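Local coordinates for GGDEF family protein (Vibrio cholerae, PDB 5GZS) that probably acts as a diguanylate cyclase, CdgH, whose periplasmic portion binds arginine and may sense it to regulate cyclic di-GMP signalling, at residues 39-44 and 97-102; 45-50 and 167-172; 222-227 and 285-290. All coordinates share one frame; numbering follows the deposited sequence.

Contact 1 (39-44 and 97-102). With ARG (arginine), chain B.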
loop_
_atom_site.group_PDB
_atom_site.type_symbol
_atom_site.label_atom_id
_atom_site.label_comp_id
_atom_site.label_asym_id
_atom_site.label_seq_id
_atom_site.Cartn_x
_atom_site.Cartn_y
_atom_site.Cartn_z
ATOM N N SER A 39 -20.267 -11.360 29.772
ATOM C CA SER A 39 -20.040 -11.220 28.331
ATOM C C SER A 39 -20.694 -9.976 27.730
ATOM O O SER A 39 -21.735 -9.488 28.200
ATOM C CB SER A 39 -20.545 -12.466 27.596
ATOM O OG SER A 39 -20.848 -12.180 26.237
ATOM N N PHE A 40 -20.087 -9.473 26.668
ATOM C CA PHE A 40 -20.584 -8.270 26.016
ATOM C C PHE A 40 -21.980 -8.459 25.436
ATOM O O PHE A 40 -22.772 -7.522 25.349
ATOM C CB PHE A 40 -19.622 -7.840 24.914
ATOM C CG PHE A 40 -20.226 -6.909 23.908
ATOM C CD1 PHE A 40 -20.302 -5.554 24.161
ATOM C CD2 PHE A 40 -20.702 -7.390 22.706
ATOM C CE1 PHE A 40 -20.832 -4.705 23.238
ATOM C CE2 PHE A 40 -21.242 -6.541 21.773
ATOM C CZ PHE A 40 -21.299 -5.196 22.039
ATOM N N ASN A 41 -22.291 -9.669 25.015
ATOM C CA ASN A 41 -23.594 -9.884 24.427
ATOM C C ASN A 41 -24.649 -10.047 25.524
ATOM O O ASN A 41 -25.809 -9.659 25.334
ATOM C CB ASN A 41 -23.512 -11.068 23.486
ATOM C CG ASN A 41 -24.821 -11.378 22.772
ATOM O OD1 ASN A 41 -25.671 -12.101 23.302
ATOM N ND2 ASN A 41 -24.977 -10.858 21.555
ATOM N N ASP A 42 -24.231 -10.566 26.684
ATOM C CA ASP A 42 -25.030 -10.466 27.914
ATOM C C ASP A 42 -25.425 -9.016 28.185
ATOM O O ASP A 42 -26.556 -8.750 28.561
ATOM C CB ASP A 42 -24.268 -11.007 29.130
ATOM C CG ASP A 42 -24.350 -12.512 29.261
ATOM O OD1 ASP A 42 -24.766 -13.190 28.296
ATOM O OD2 ASP A 42 -23.985 -13.018 30.343
ATOM N N ILE A 43 -24.478 -8.090 28.017
ATOM C CA ILE A 43 -24.748 -6.678 28.256
ATOM C C ILE A 43 -25.841 -6.197 27.301
ATOM O O ILE A 43 -26.828 -5.608 27.739
ATOM C CB ILE A 43 -23.464 -5.791 28.112
ATOM C CG1 ILE A 43 -22.569 -5.932 29.341
ATOM C CG2 ILE A 43 -23.833 -4.342 27.912
ATOM C CD1 ILE A 43 -21.325 -5.085 29.291
ATOM N N LEU A 44 -25.678 -6.468 26.009
ATOM C CA LEU A 44 -26.661 -6.056 24.996
ATOM C C LEU A 44 -28.103 -6.515 25.299
ATOM O O LEU A 44 -29.049 -5.724 25.172
ATOM C CB LEU A 44 -26.238 -6.566 23.607
ATOM C CG LEU A 44 -25.697 -5.527 22.611
ATOM C CD1 LEU A 44 -24.516 -4.808 23.195
ATOM C CD2 LEU A 44 -25.318 -6.162 21.278
ATOM N N ILE A 97 -13.332 -14.176 18.241
ATOM C CA ILE A 97 -14.155 -12.991 18.078
ATOM C C ILE A 97 -15.260 -12.971 19.116
ATOM O O ILE A 97 -16.046 -13.927 19.218
ATOM C CB ILE A 97 -14.793 -12.911 16.666
ATOM C CG1 ILE A 97 -13.724 -12.908 15.565
ATOM C CG2 ILE A 97 -15.689 -11.680 16.550
ATOM C CD1 ILE A 97 -12.962 -11.592 15.418
ATOM N N PRO A 98 -15.334 -11.874 19.890
ATOM C CA PRO A 98 -16.405 -11.699 20.876
ATOM C C PRO A 98 -17.742 -11.693 20.161
ATOM O O PRO A 98 -17.886 -11.056 19.116
ATOM C CB PRO A 98 -16.114 -10.334 21.503
ATOM C CG PRO A 98 -14.776 -9.936 21.007
ATOM C CD PRO A 98 -14.535 -10.657 19.729
ATOM N N LYS A 99 -18.707 -12.408 20.707
ATOM C CA LYS A 99 -19.964 -12.572 20.010
ATOM C C LYS A 99 -20.835 -11.341 20.276
ATOM O O LYS A 99 -20.795 -10.764 21.367
ATOM C CB LYS A 99 -20.646 -13.870 20.451
ATOM C CG LYS A 99 -22.143 -13.875 20.272
ATOM C CD LYS A 99 -22.796 -14.750 21.304
ATOM C CE LYS A 99 -22.733 -13.897 22.523
ATOM N NZ LYS A 99 -23.253 -14.275 23.860
ATOM N N GLY A 100 -21.587 -10.921 19.264
ATOM C CA GLY A 100 -22.412 -9.730 19.353
ATOM C C GLY A 100 -21.690 -8.444 18.970
ATOM O O GLY A 100 -22.313 -7.382 18.840
ATOM N N THR A 101 -20.375 -8.523 18.794
ATOM C CA THR A 101 -19.619 -7.302 18.547
ATOM C C THR A 101 -19.575 -6.951 17.080
ATOM O O THR A 101 -19.923 -7.742 16.211
ATOM C CB THR A 101 -18.153 -7.376 19.042
ATOM O OG1 THR A 101 -17.436 -8.366 18.292
ATOM C CG2 THR A 101 -18.091 -7.671 20.533
ATOM N N THR A 102 -19.114 -5.738 16.839
ATOM C CA THR A 102 -18.928 -5.208 15.516
ATOM C C THR A 102 -17.701 -5.851 14.850
ATOM O O THR A 102 -17.496 -5.717 13.640
ATOM C CB THR A 102 -18.776 -3.675 15.594
ATOM O OG1 THR A 102 -19.179 -3.076 14.361
ATOM C CG2 THR A 102 -17.343 -3.285 15.934
HETATM N N ARG B . -17.794 -1.379 20.401
HETATM C CA ARG B . -17.900 -2.685 19.769
HETATM C C ARG B . -19.357 -3.119 19.662
HETATM O O ARG B . -19.725 -3.930 18.814
HETATM C CB ARG B . -17.099 -3.715 20.547
HETATM C CG ARG B . -17.607 -3.963 21.954
HETATM C CD ARG B . -16.546 -4.729 22.714
HETATM N NE ARG B . -16.983 -5.099 24.043
HETATM C CZ ARG B . -17.073 -4.250 25.057
HETATM N NH1 ARG B . -16.768 -2.967 24.890
HETATM N NH2 ARG B . -17.487 -4.688 26.234
HETATM O OXT ARG B . -20.203 -2.666 20.425
#
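Phe40, in the first turn of helix 40-49, presses against Lys99, Gly100 and Thr101, the loop that follows strand 94-98, and the two together form part of the arginine pocket of a periplasmic binding protein fold. The loop is a type II beta turn from Pro98 to Thr101, and its positive-phi position is filled by Gly100 (phi 88°). With CG anti to the backbone N (chi1 161°), the Phe40 ring is directed at this turn. Lys99 O and Gly100 O approach its edge near the ring plane, Gly100 O lying 3.2 Å from Phe40 CE2, while the methyl CG2 of Thr101 comes in obliquely, 3.4 Å from Phe40 CD2. One face of the ring receives the bound arginine, whose CG sits 3.5 Å above the plane toward the rim. A protein turn and a ligand thus share one aromatic ring, which also touches Glu11, Arg64 and Ile58.

Nearer the solvent, the side chains of Asn41 and Lys99 cross at about a right angle, and Lys99 NZ makes a weak hydrogen bond of 3.3 Å to Asn41 OD1. The stronger partner of that ammonium is Glu120, with which it forms a salt bridge. Asn41 ND2 lies 3.6 Å from Gly100 CA, extending the contact along the turn. The backbone N of Asn41 donates to Ser39 OG, the N-cap of the helix.

Thr101 braces the turn from within: OG1 donates to Pro98 O over 2.8 Å and also caps Tyr103 N at the start of helix 103-110. Immediately after it, the backbone N of Thr102 hydrogen-bonds the carboxylate O of the arginine at 2.7 Å.

Contact 2 (45-50 and 167-172)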
loop_
_atom_site.group_PDB
_atom_site.type_symbol
_atom_site.label_atom_id
_atom_site.label_comp_id
_atom_site.label_asym_id
_atom_site.label_seq_id
_atom_site.Cartn_x
_atom_site.Cartn_y
_atom_site.Cartn_z
ATOM N N VAL A 45 -28.278 -7.778 25.696
ATOM C CA VAL A 45 -29.621 -8.265 26.002
ATOM C C VAL A 45 -30.180 -7.554 27.222
ATOM O O VAL A 45 -31.374 -7.269 27.280
ATOM C CB VAL A 45 -29.669 -9.801 26.236
ATOM C CG1 VAL A 45 -28.825 -10.231 27.430
ATOM C CG2 VAL A 45 -31.103 -10.240 26.441
ATOM N N ALA A 46 -29.306 -7.239 28.175
ATOM C CA ALA A 46 -29.718 -6.549 29.382
ATOM C C ALA A 46 -30.329 -5.209 29.020
ATOM O O ALA A 46 -31.321 -4.789 29.615
ATOM C CB ALA A 46 -28.548 -6.369 30.320
ATOM N N ILE A 47 -29.754 -4.556 28.016
ATOM C CA ILE A 47 -30.212 -3.231 27.629
ATOM C C ILE A 47 -31.594 -3.270 26.970
ATOM O O ILE A 47 -32.531 -2.689 27.511
ATOM C CB ILE A 47 -29.213 -2.533 26.693
ATOM C CG1 ILE A 47 -27.944 -2.162 27.459
ATOM C CG2 ILE A 47 -29.811 -1.249 26.155
ATOM C CD1 ILE A 47 -28.176 -1.085 28.513
ATOM N N GLU A 48 -31.739 -3.942 25.830
ATOM C CA GLU A 48 -33.030 -3.914 25.131
ATOM C C GLU A 48 -34.143 -4.433 26.028
ATOM O O GLU A 48 -35.177 -3.780 26.146
ATOM C CB GLU A 48 -32.998 -4.697 23.812
ATOM C CG GLU A 48 -32.523 -6.124 23.873
ATOM C CD GLU A 48 -32.688 -6.811 22.534
ATOM O OE1 GLU A 48 -32.224 -7.960 22.387
ATOM O OE2 GLU A 48 -33.298 -6.198 21.628
ATOM N N THR A 49 -33.911 -5.576 26.675
ATOM C CA THR A 49 -34.738 -6.014 27.801
ATOM C C THR A 49 -35.087 -4.884 28.771
ATOM O O THR A 49 -36.199 -4.383 28.756
ATOM C CB THR A 49 -34.046 -7.128 28.599
ATOM O OG1 THR A 49 -33.988 -8.301 27.790
ATOM C CG2 THR A 49 -34.805 -7.450 29.886
ATOM N N GLY A 50 -34.133 -4.479 29.602
ATOM C CA GLY A 50 -34.392 -3.486 30.622
ATOM C C GLY A 50 -33.878 -3.894 31.994
ATOM O O GLY A 50 -34.263 -3.306 33.004
ATOM N N SER A 167 -20.649 4.513 21.478
ATOM C CA SER A 167 -21.619 5.361 22.168
ATOM C C SER A 167 -22.333 4.724 23.352
ATOM O O SER A 167 -22.231 3.531 23.594
ATOM C CB SER A 167 -22.660 5.861 21.175
ATOM O OG SER A 167 -23.145 4.787 20.399
ATOM N N ILE A 168 -23.043 5.563 24.097
ATOM C CA ILE A 168 -23.806 5.127 25.259
ATOM C C ILE A 168 -25.163 4.675 24.791
ATOM O O ILE A 168 -25.719 5.269 23.868
ATOM C CB ILE A 168 -23.956 6.254 26.297
ATOM C CG1 ILE A 168 -22.572 6.696 26.791
ATOM C CG2 ILE A 168 -24.809 5.796 27.455
ATOM C CD1 ILE A 168 -22.587 7.769 27.827
ATOM N N VAL A 169 -25.705 3.619 25.390
ATOM C CA VAL A 169 -26.986 3.125 24.905
ATOM C C VAL A 169 -27.979 2.850 26.048
ATOM O O VAL A 169 -27.576 2.768 27.216
ATOM C CB VAL A 169 -26.778 1.874 24.066
ATOM C CG1 VAL A 169 -26.172 0.713 24.902
ATOM C CG2 VAL A 169 -28.060 1.534 23.344
ATOM N N THR A 170 -29.265 2.715 25.703
ATOM C CA THR A 170 -30.365 2.739 26.679
ATOM C C THR A 170 -31.538 1.913 26.209
ATOM O O THR A 170 -31.759 1.828 24.999
ATOM C CB THR A 170 -30.885 4.183 26.912
ATOM O OG1 THR A 170 -29.778 5.094 26.988
ATOM C CG2 THR A 170 -31.713 4.280 28.189
ATOM N N PRO A 171 -32.299 1.302 27.147
ATOM C CA PRO A 171 -33.535 0.648 26.718
ATOM C C PRO A 171 -34.375 1.610 25.899
ATOM O O PRO A 171 -34.422 2.798 26.238
ATOM C CB PRO A 171 -34.209 0.277 28.037
ATOM C CG PRO A 171 -33.086 -0.006 28.936
ATOM C CD PRO A 171 -31.990 0.977 28.551
ATOM N N LYS A 172 -34.980 1.102 24.823
ATOM C CA LYS A 172 -35.574 1.945 23.801
ATOM C C LYS A 172 -36.686 2.790 24.390
ATOM O O LYS A 172 -37.525 2.292 25.140
ATOM C CB LYS A 172 -36.093 1.091 22.646
ATOM C CG LYS A 172 -37.362 1.599 21.995
ATOM C CD LYS A 172 -37.673 0.776 20.738
ATOM C CE LYS A 172 -39.179 0.528 20.579
ATOM N NZ LYS A 172 -39.462 -0.672 19.741
#
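Val169 faces helix 40-49 from strand 166-170 and meets Ile47, with CG1 of the valine 4.2 Å from CG1 of the isoleucine. Ile47 CD1 reaches the backbone as well, lying 4.1 Å from Val169 O. At Thr170 the side chain points away from the helix and touches Leu179 of helix 176-186, and the main chain becomes the contacting surface: Ile47 CG2 rests 3.6 Å from Thr170 C. CG2 is anti to the backbone N of Ile47 and points at the Thr170-Pro171 link. Strand 166-170 is the middle strand of a three-stranded antiparallel sheet, between 55-58 and 69-75, so helix 40-49 packs on one face of this sheet and helix 176-186 on the other, the layered alpha/beta build expected of a periplasmic binding protein. Pro171 buries the largest area of the second segment. Its CD lies 3.9 Å from Ile47 CG2, and the CB and CG edge of the ring is set against Ile47 O in the last turn of the helix. Pro171 CG also approaches Gly50 CA, at 4.1 Å, where the chain leaves the helix with positive phi.

Contact 3 (222-227 and 285-290)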
loop_
_atom_site.group_PDB
_atom_site.type_symbol
_atom_site.label_atom_id
_atom_site.label_comp_id
_atom_site.label_asym_id
_atom_site.label_seq_id
_atom_site.Cartn_x
_atom_site.Cartn_y
_atom_site.Cartn_z
ATOM N N VAL A 222 20.095 -4.106 34.007
ATOM C CA VAL A 222 19.634 -2.744 33.735
ATOM C C VAL A 222 20.538 -1.621 34.308
ATOM O O VAL A 222 20.259 -0.435 34.070
ATOM C CB VAL A 222 18.201 -2.502 34.289
ATOM C CG1 VAL A 222 17.290 -3.733 34.069
ATOM C CG2 VAL A 222 18.257 -2.135 35.765
ATOM N N GLN A 223 21.588 -1.967 35.065
ATOM C CA GLN A 223 22.531 -0.944 35.510
ATOM C C GLN A 223 23.575 -0.714 34.425
ATOM O O GLN A 223 24.374 0.223 34.502
ATOM C CB GLN A 223 23.229 -1.317 36.819
ATOM C CG GLN A 223 22.337 -1.346 38.040
ATOM C CD GLN A 223 21.346 -0.191 38.086
ATOM O OE1 GLN A 223 21.723 0.979 38.058
ATOM N NE2 GLN A 223 20.067 -0.523 38.147
ATOM N N ARG A 224 23.591 -1.570 33.412
ATOM C CA ARG A 224 24.573 -1.399 32.360
ATOM C C ARG A 224 24.183 -0.276 31.390
ATOM O O ARG A 224 23.069 -0.252 30.857
ATOM C CB ARG A 224 24.768 -2.708 31.608
ATOM C CG ARG A 224 25.378 -2.521 30.254
ATOM C CD ARG A 224 25.997 -3.794 29.763
ATOM N NE ARG A 224 26.763 -3.536 28.550
ATOM C CZ ARG A 224 27.418 -4.471 27.879
ATOM N NH1 ARG A 224 27.395 -5.730 28.307
ATOM N NH2 ARG A 224 28.089 -4.147 26.786
ATOM N N VAL A 225 25.101 0.662 31.169
ATOM C CA VAL A 225 24.848 1.752 30.226
ATOM C C VAL A 225 25.088 1.311 28.781
ATOM O O VAL A 225 26.229 1.158 28.352
ATOM C CB VAL A 225 25.729 2.972 30.537
ATOM C CG1 VAL A 225 25.477 4.083 29.520
ATOM C CG2 VAL A 225 25.474 3.461 31.974
ATOM N N LEU A 226 24.012 1.097 28.036
ATOM C CA LEU A 226 24.121 0.700 26.641
ATOM C C LEU A 226 24.750 1.785 25.782
ATOM O O LEU A 226 24.262 2.914 25.764
ATOM C CB LEU A 226 22.739 0.360 26.092
ATOM C CG LEU A 226 22.032 -0.788 26.812
ATOM C CD1 LEU A 226 20.716 -1.089 26.112
ATOM C CD2 LEU A 226 22.944 -2.021 26.844
ATOM N N ARG A 227 25.808 1.450 25.051
ATOM C CA ARG A 227 26.415 2.416 24.125
ATOM C C ARG A 227 25.790 2.359 22.725
ATOM O O ARG A 227 25.716 1.305 22.098
ATOM C CB ARG A 227 27.926 2.202 24.049
ATOM C CG ARG A 227 28.563 2.267 25.434
ATOM C CD ARG A 227 30.086 2.111 25.423
ATOM N NE ARG A 227 30.786 3.360 25.124
ATOM C CZ ARG A 227 31.282 3.636 23.930
ATOM N NH1 ARG A 227 31.153 2.749 22.953
ATOM N NH2 ARG A 227 31.896 4.789 23.711
ATOM N N SER A 285 32.319 -2.870 20.404
ATOM C CA SER A 285 32.790 -1.688 21.150
ATOM C C SER A 285 31.608 -0.756 21.464
ATOM O O SER A 285 31.686 0.074 22.365
ATOM C CB SER A 285 33.908 -0.946 20.385
ATOM O OG SER A 285 33.552 -0.657 19.031
ATOM N N ILE A 286 30.518 -0.922 20.713
ATOM C CA ILE A 286 29.216 -0.327 21.032
ATOM C C ILE A 286 28.184 -1.451 21.041
ATOM O O ILE A 286 28.454 -2.531 20.511
ATOM C CB ILE A 286 28.807 0.741 20.019
ATOM C CG1 ILE A 286 28.510 0.075 18.675
ATOM C CG2 ILE A 286 29.920 1.770 19.860
ATOM C CD1 ILE A 286 27.897 0.992 17.626
ATOM N N ASP A 287 27.017 -1.209 21.641
ATOM C CA ASP A 287 25.948 -2.215 21.713
ATOM C C ASP A 287 24.848 -2.025 20.641
ATOM O O ASP A 287 24.288 -2.986 20.134
ATOM C CB ASP A 287 25.291 -2.194 23.088
ATOM C CG ASP A 287 26.287 -2.213 24.215
ATOM O OD1 ASP A 287 27.022 -3.201 24.363
ATOM O OD2 ASP A 287 26.349 -1.218 24.964
ATOM N N ILE A 288 24.533 -0.783 20.308
ATOM C CA ILE A 288 23.399 -0.505 19.446
ATOM C C ILE A 288 23.781 0.423 18.315
ATOM O O ILE A 288 24.525 1.375 18.511
ATOM C CB ILE A 288 22.265 0.127 20.251
ATOM C CG1 ILE A 288 21.600 -0.923 21.124
ATOM C CG2 ILE A 288 21.250 0.848 19.350
ATOM C CD1 ILE A 288 20.714 -0.307 22.216
ATOM N N LEU A 289 23.276 0.157 17.127
ATOM C CA LEU A 289 23.582 1.040 16.013
ATOM C C LEU A 289 22.328 1.224 15.183
ATOM O O LEU A 289 21.631 0.255 14.861
ATOM C CB LEU A 289 24.732 0.494 15.155
ATOM C CG LEU A 289 24.930 1.132 13.775
ATOM C CD1 LEU A 289 25.105 2.621 13.888
ATOM C CD2 LEU A 289 26.115 0.548 13.016
ATOM N N ALA A 290 22.030 2.477 14.858
ATOM C CA ALA A 290 20.877 2.784 14.032
ATOM C C ALA A 290 21.112 4.128 13.380
ATOM O O ALA A 290 21.827 4.971 13.918
ATOM C CB ALA A 290 19.593 2.791 14.858
#
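Asp287 is gripped through both carboxylate oxygens by the segment 222-227. OD2 accepts the backbone N-H of Arg227 at 2.7 Å with its anti lone pair, the bond running fairly straight (159°). OD1 forms a salt bridge of 2.8 Å with Arg224 NH2; the extended arginine meets the aspartate tip to tip, and the two flat groups are turned 73° from one another. The carbonyl of Arg227 answers in the other direction, its O accepting from both Asp287 N at 2.9 Å and Ile288 N at 3.0 Å. The latter donor lies in the carbonyl plane and begins the parallel pairing of strands 226-230 and 288-292, which continues from Ile288 to Lys229. These strands are neighbours in a mixed sheet of order 2-1-3-5-4, the topology of type II periplasmic binding proteins. Arg227 bends at chi3 (83°) and sends NH1 to Ser285 O in a weak hydrogen bond, its side chain crossing that of Ile286. Leu226 CD1 and Ile288 CD1 touch at 4.0 Å; the two side chains pack against helix 421-435, Leu226 on Leu422 and Leu426, Ile288 on Phe430. With an arginine and a backbone N-H both directed at it, the buried carboxylate of Asp287 is probably held in its ionised form, tying the entrance of one strand to that of the next.

Contacts 1 and 2 follow one another along helix 40-49, with centres 13 Å apart: the start of the helix meets the turn after strand 94-98, and its end packs on strand 166-170. Their segments alternate along the chain, so 97-102 falls between the two partners of contact 2. All four lie within the first family 3 solute-binding range, and the helix thus runs from the pocket-side turn to the sheet, whose strand 55-58 also lines the pocket. Contact 3 comes later in the sequence, about 47 Å from contact 1 and 55 Å from contact 2 between centres, on the opposite side of the chain's centre. It belongs to a separate mixed sheet, consistent with two binding-protein modules in tandem.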